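Local coordinates for SCO1/SenC family lipoprotein (Bacillus anthracis, PDB 4HDE), which probably binds copper through a thioredoxin-like domain and, as other SCO1/SenC proteins do, helps assemble the copper centre of cytochrome c oxidase, at residues Phe39-Gln45 against Gly129-Gly134; Val47-Met51 against His133-Phe137. All coordinates share one frame. Residues are numbered along the deposited sequence.

Interaction 1. Residues Phe39-Gln45 against Gly129-Gly134; sequences FMFTNCQ and GQVIHG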
loop_
_atom_site.group_PDB
_atom_site.type_symbol
_atom_site.label_atom_id
_atom_site.label_comp_id
_atom_site.label_asym_id
_atom_site.label_seq_id
_atom_site.Cartn_x
_atom_site.Cartn_y
_atom_site.Cartn_z
ATOM N N PHE A 39 -1.676 2.012 3.782
ATOM C CA PHE A 39 -2.241 3.358 3.920
ATOM C C PHE A 39 -1.335 4.162 4.838
ATOM O O PHE A 39 -0.919 3.669 5.883
ATOM C CB PHE A 39 -3.656 3.278 4.496
ATOM C CG PHE A 39 -4.653 2.686 3.545
ATOM C CD1 PHE A 39 -5.441 3.507 2.756
ATOM C CD2 PHE A 39 -4.799 1.310 3.423
ATOM C CE1 PHE A 39 -6.363 2.974 1.861
ATOM C CE2 PHE A 39 -5.722 0.772 2.527
ATOM C CZ PHE A 39 -6.500 1.609 1.745
HETATM N N MSE A 40 -1.037 5.396 4.459
HETATM C CA MSE A 40 -0.106 6.223 5.220
HETATM C C MSE A 40 -0.294 7.693 4.886
HETATM O O MSE A 40 -1.132 8.051 4.069
HETATM C CB MSE A 40 1.329 5.809 4.913
HETATM C CG MSE A 40 1.623 5.695 3.425
HETATM SE SE MSE A 40 3.402 6.319 2.965
HETATM C CE MSE A 40 3.055 8.233 2.970
ATOM N N PHE A 41 0.461 8.556 5.555
ATOM C CA PHE A 41 0.464 9.975 5.211
ATOM C C PHE A 41 1.800 10.587 5.577
ATOM O O PHE A 41 2.455 10.132 6.511
ATOM C CB PHE A 41 -0.738 10.744 5.802
ATOM C CG PHE A 41 -0.750 10.853 7.306
ATOM C CD1 PHE A 41 -0.562 12.080 7.934
ATOM C CD2 PHE A 41 -1.013 9.738 8.086
ATOM C CE1 PHE A 41 -0.596 12.175 9.321
ATOM C CE2 PHE A 41 -1.056 9.831 9.469
ATOM C CZ PHE A 41 -0.836 11.036 10.082
ATOM N N THR A 42 2.222 11.601 4.830
ATOM C CA THR A 42 3.593 12.091 4.967
ATOM C C THR A 42 3.841 12.911 6.225
ATOM O O THR A 42 4.983 13.030 6.659
ATOM C CB THR A 42 4.087 12.883 3.728
ATOM O OG1 THR A 42 3.469 14.172 3.683
ATOM C CG2 THR A 42 3.792 12.119 2.444
ATOM N N ASN A 43 2.793 13.467 6.820
ATOM C CA ASN A 43 2.972 14.243 8.045
ATOM C C ASN A 43 2.787 13.427 9.320
ATOM O O ASN A 43 2.631 13.984 10.403
ATOM C CB ASN A 43 2.062 15.471 8.050
ATOM C CG ASN A 43 2.577 16.573 7.145
ATOM O OD1 ASN A 43 3.531 17.276 7.487
ATOM N ND2 ASN A 43 1.958 16.723 5.980
ATOM N N CYS A 44 2.819 12.108 9.189
ATOM C CA CYS A 44 2.649 11.221 10.337
ATOM C C CYS A 44 3.817 11.329 11.315
ATOM O O CYS A 44 4.972 11.221 10.923
ATOM C CB CYS A 44 2.467 9.770 9.887
ATOM S SG CYS A 44 2.353 8.625 11.280
ATOM N N GLN A 45 3.503 11.535 12.590
ATOM C CA GLN A 45 4.523 11.692 13.628
ATOM C C GLN A 45 4.791 10.384 14.368
ATOM O O GLN A 45 5.606 10.333 15.298
ATOM C CB GLN A 45 4.106 12.780 14.615
ATOM C CG GLN A 45 4.002 14.154 13.985
ATOM C CD GLN A 45 3.499 15.201 14.957
ATOM O OE1 GLN A 45 2.826 14.883 15.941
ATOM N NE2 GLN A 45 3.825 16.460 14.688
ATOM N N GLY A 129 -4.734 16.714 13.167
ATOM C CA GLY A 129 -4.190 16.408 11.856
ATOM C C GLY A 129 -3.534 15.046 11.744
ATOM O O GLY A 129 -3.090 14.662 10.662
ATOM N N GLN A 130 -3.462 14.305 12.847
ATOM C CA GLN A 130 -2.829 12.993 12.813
ATOM C C GLN A 130 -3.863 11.930 12.456
ATOM O O GLN A 130 -4.535 11.364 13.326
ATOM C CB GLN A 130 -2.128 12.689 14.140
ATOM C CG GLN A 130 -0.887 13.550 14.381
ATOM C CD GLN A 130 0.223 13.271 13.375
ATOM O OE1 GLN A 130 0.814 12.194 13.364
ATOM N NE2 GLN A 130 0.493 14.238 12.512
ATOM N N VAL A 131 -3.982 11.684 11.155
ATOM C CA VAL A 131 -5.020 10.840 10.590
ATOM C C VAL A 131 -5.013 9.436 11.165
ATOM O O VAL A 131 -3.969 8.785 11.241
ATOM C CB VAL A 131 -4.878 10.762 9.057
ATOM C CG1 VAL A 131 -6.064 10.060 8.456
ATOM C CG2 VAL A 131 -4.740 12.152 8.450
ATOM N N ILE A 132 -6.190 8.985 11.576
ATOM C CA ILE A 132 -6.418 7.594 11.949
ATOM C C ILE A 132 -6.547 6.743 10.687
ATOM O O ILE A 132 -7.294 7.083 9.779
ATOM C CB ILE A 132 -7.722 7.489 12.762
ATOM C CG1 ILE A 132 -7.574 8.248 14.089
ATOM C CG2 ILE A 132 -8.103 6.020 12.965
ATOM C CD1 ILE A 132 -8.879 8.472 14.876
ATOM N N HIS A 133 -5.817 5.632 10.623
ATOM C CA HIS A 133 -5.879 4.745 9.467
ATOM C C HIS A 133 -5.325 3.385 9.871
ATOM O O HIS A 133 -4.694 3.259 10.924
ATOM C CB HIS A 133 -5.057 5.310 8.307
ATOM C CG HIS A 133 -3.603 5.454 8.631
ATOM N ND1 HIS A 133 -2.675 4.471 8.360
ATOM C CD2 HIS A 133 -2.923 6.454 9.239
ATOM C CE1 HIS A 133 -1.485 4.863 8.779
ATOM N NE2 HIS A 133 -1.607 6.063 9.317
ATOM N N GLY A 134 -5.557 2.377 9.038
ATOM C CA GLY A 134 -5.077 1.039 9.341
ATOM C C GLY A 134 -3.579 0.909 9.137
ATOM O O GLY A 134 -2.999 1.592 8.289
HETATM O O HOH W 1 -2.295 0.213 5.926
#

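Interaction 2. Residues Val47-Met51 against His133-Phe137; sequences VCPPM and HGTSF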
loop_
_atom_site.group_PDB
_atom_site.type_symbol
_atom_site.label_atom_id
_atom_site.label_comp_id
_atom_site.label_asym_id
_atom_site.label_seq_id
_atom_site.Cartn_x
_atom_site.Cartn_y
_atom_site.Cartn_z
ATOM N N VAL A 47 3.682 6.148 13.157
ATOM C CA VAL A 47 3.975 4.839 12.591
ATOM C C VAL A 47 4.263 4.781 11.096
ATOM O O VAL A 47 4.743 3.766 10.617
ATOM C CB VAL A 47 2.869 3.808 12.908
ATOM C CG1 VAL A 47 2.718 3.634 14.411
ATOM C CG2 VAL A 47 1.554 4.224 12.268
ATOM N N CYS A 48 3.981 5.843 10.345
ATOM C CA CYS A 48 4.137 5.732 8.892
ATOM C C CYS A 48 5.591 5.588 8.425
ATOM O O CYS A 48 5.866 4.800 7.515
ATOM C CB CYS A 48 3.397 6.846 8.149
ATOM S SG CYS A 48 1.579 6.723 8.285
ATOM N N PRO A 49 6.525 6.349 9.027
ATOM C CA PRO A 49 7.911 6.092 8.591
ATOM C C PRO A 49 8.402 4.651 8.871
ATOM O O PRO A 49 8.955 4.033 7.954
ATOM C CB PRO A 49 8.719 7.170 9.339
ATOM C CG PRO A 49 7.719 8.284 9.554
ATOM C CD PRO A 49 6.419 7.571 9.848
ATOM N N PRO A 50 8.176 4.105 10.082
ATOM C CA PRO A 50 8.589 2.698 10.237
ATOM C C PRO A 50 7.813 1.732 9.338
ATOM O O PRO A 50 8.410 0.777 8.855
ATOM C CB PRO A 50 8.341 2.395 11.715
ATOM C CG PRO A 50 7.579 3.553 12.260
ATOM C CD PRO A 50 7.807 4.735 11.362
HETATM N N MSE A 51 6.527 1.970 9.096
HETATM C CA MSE A 51 5.778 1.150 8.142
HETATM C C MSE A 51 6.449 1.163 6.780
HETATM O O MSE A 51 6.550 0.130 6.103
HETATM C CB MSE A 51 4.345 1.671 7.970
HETATM C CG MSE A 51 3.399 1.366 9.105
HETATM SE SE MSE A 51 1.630 2.143 8.835
HETATM C CE MSE A 51 1.141 1.135 7.258
ATOM N N HIS A 133 -5.817 5.632 10.623
ATOM C CA HIS A 133 -5.879 4.745 9.467
ATOM C C HIS A 133 -5.325 3.385 9.871
ATOM O O HIS A 133 -4.694 3.259 10.924
ATOM C CB HIS A 133 -5.057 5.310 8.307
ATOM C CG HIS A 133 -3.603 5.454 8.631
ATOM N ND1 HIS A 133 -2.675 4.471 8.360
ATOM C CD2 HIS A 133 -2.923 6.454 9.239
ATOM C CE1 HIS A 133 -1.485 4.863 8.779
ATOM N NE2 HIS A 133 -1.607 6.063 9.317
ATOM N N GLY A 134 -5.557 2.377 9.038
ATOM C CA GLY A 134 -5.077 1.039 9.341
ATOM C C GLY A 134 -3.579 0.909 9.137
ATOM O O GLY A 134 -2.999 1.592 8.289
ATOM N N THR A 135 -2.956 0.011 9.891
ATOM C CA THR A 135 -1.509 -0.171 9.813
ATOM C C THR A 135 -1.114 -1.492 9.157
ATOM O O THR A 135 0.040 -1.927 9.260
ATOM C CB THR A 135 -0.872 -0.094 11.208
ATOM O OG1 THR A 135 -1.507 -1.046 12.060
ATOM C CG2 THR A 135 -1.043 1.301 11.803
ATOM N N SER A 136 -2.054 -2.143 8.491
ATOM C CA SER A 136 -1.756 -3.439 7.873
ATOM C C SER A 136 -1.101 -3.306 6.503
ATOM O O SER A 136 -1.199 -2.266 5.844
ATOM C CB SER A 136 -3.035 -4.264 7.709
ATOM O OG SER A 136 -3.626 -4.559 8.960
ATOM N N PHE A 137 -0.438 -4.378 6.079
ATOM C CA PHE A 137 -0.078 -4.574 4.680
ATOM C C PHE A 137 -1.068 -5.595 4.106
ATOM O O PHE A 137 -1.389 -6.579 4.766
ATOM C CB PHE A 137 1.332 -5.158 4.539
ATOM C CG PHE A 137 2.461 -4.226 4.941
ATOM C CD1 PHE A 137 2.259 -2.863 5.169
ATOM C CD2 PHE A 137 3.753 -4.736 5.044
ATOM C CE1 PHE A 137 3.328 -2.040 5.533
ATOM C CE2 PHE A 137 4.818 -3.925 5.401
ATOM C CZ PHE A 137 4.611 -2.580 5.639
#

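Interaction 1. Residues Phe39-Gln45 against Gly129-Gly134
The two segments run antiparallel, their backbones drawing close near the two ends, with CA atoms 6.5 Å apart at Phe39 and Gly134 and 6.3 Å at Cys44 and Gln130. At the first end a water bridges the backbones, accepting from Phe39 N at 2.9 Å and donating to Gly134 O at 2.8 Å. At the other, Phe41 to Cys44 form a type I turn, and the Gln130 side chain bonds to the backbone in and just after the turn: Gln130 NE2 donates to Asn43 O at 3.0 Å, while Gln45 N donates to Gln130 OE1 at 2.9 Å. One amide group thus pairs with both a carbonyl and an NH of the cysteine-bearing loop.

Between these ends side chains bridge the gap, which is filled by the Phe41 ring. Val131 CB sits over its face in a CH-pi contact, 4.1 Å from the ring centroid, and the His133 ring meets it rim to rim, with planes at 87°. His133 ND1 donates to Gly134 O at 2.9 Å, which helps hold the imidazole beside Met40 CA.

The contact lies at the end of strand 35-40, where the chain leaves the sheet. Phe39 packs on Phe74 and Phe119, Met40 reaches helices 48-64 and 83-90, and Cys48, in the first turn of helix 48-64, touches Met40, Phe41 and His133.

Interaction 2. Residues Val47-Met51 against His133-Phe137
Val47, where the chain enters helix 48-64, makes an apolar contact through CG2 with Thr135 CG2 at 3.9 Å. Cys48 comes next, its SG 3.4 Å from His133 NE2 and set obliquely to the imidazole ring. The turn of helix, with Met51 N hydrogen-bonded to Val47 O at 3.0 Å, then brings Met51, a selenomethionine here, round to the same side. Met51 SE lies at the edge of the His133 ring, 4.1 Å from CE1 of that residue; Met51 CE rests 3.8 Å from Thr135 O and 4.2 Å from Phe137 CE1. The Phe137 ring turns its edge to the helix backbone, with Phe137 CZ 3.4 Å from Met51 O. No hydrogen bond joins the segments. A CxxxC cysteine near the N-terminal end of a helix facing a distal histidine is the hallmark of the Sco copper site on a thioredoxin fold; by analogy with the family, Cys44, Cys48 and His133 probably supply the ligands, although no metal is bound in this contact.

His133 and Gly134 belong to both contacts, so the loop leading into strand 136-140 packs against the end of strand 35-40 in interaction 1 and, with the strand's first residues, against the N-terminal turn of helix 48-64 in interaction 2. Interaction 1 lies farther out, its centre about 13 Å from the chain centre, against about 9 Å for interaction 2, and grades from buried phenylalanines to exposed Gln45; hydrogen bonds and a water supplement its packing. Interaction 2 relies on the Cys48 sulfur, the Met51 side chain (selenomethionine here) and apolar contacts. They meet where Cys48 SG packs 3.5 Å from Met40 CB. Cys44 SG and Cys48 SG are 3.6 Å apart, so they form no disulfide.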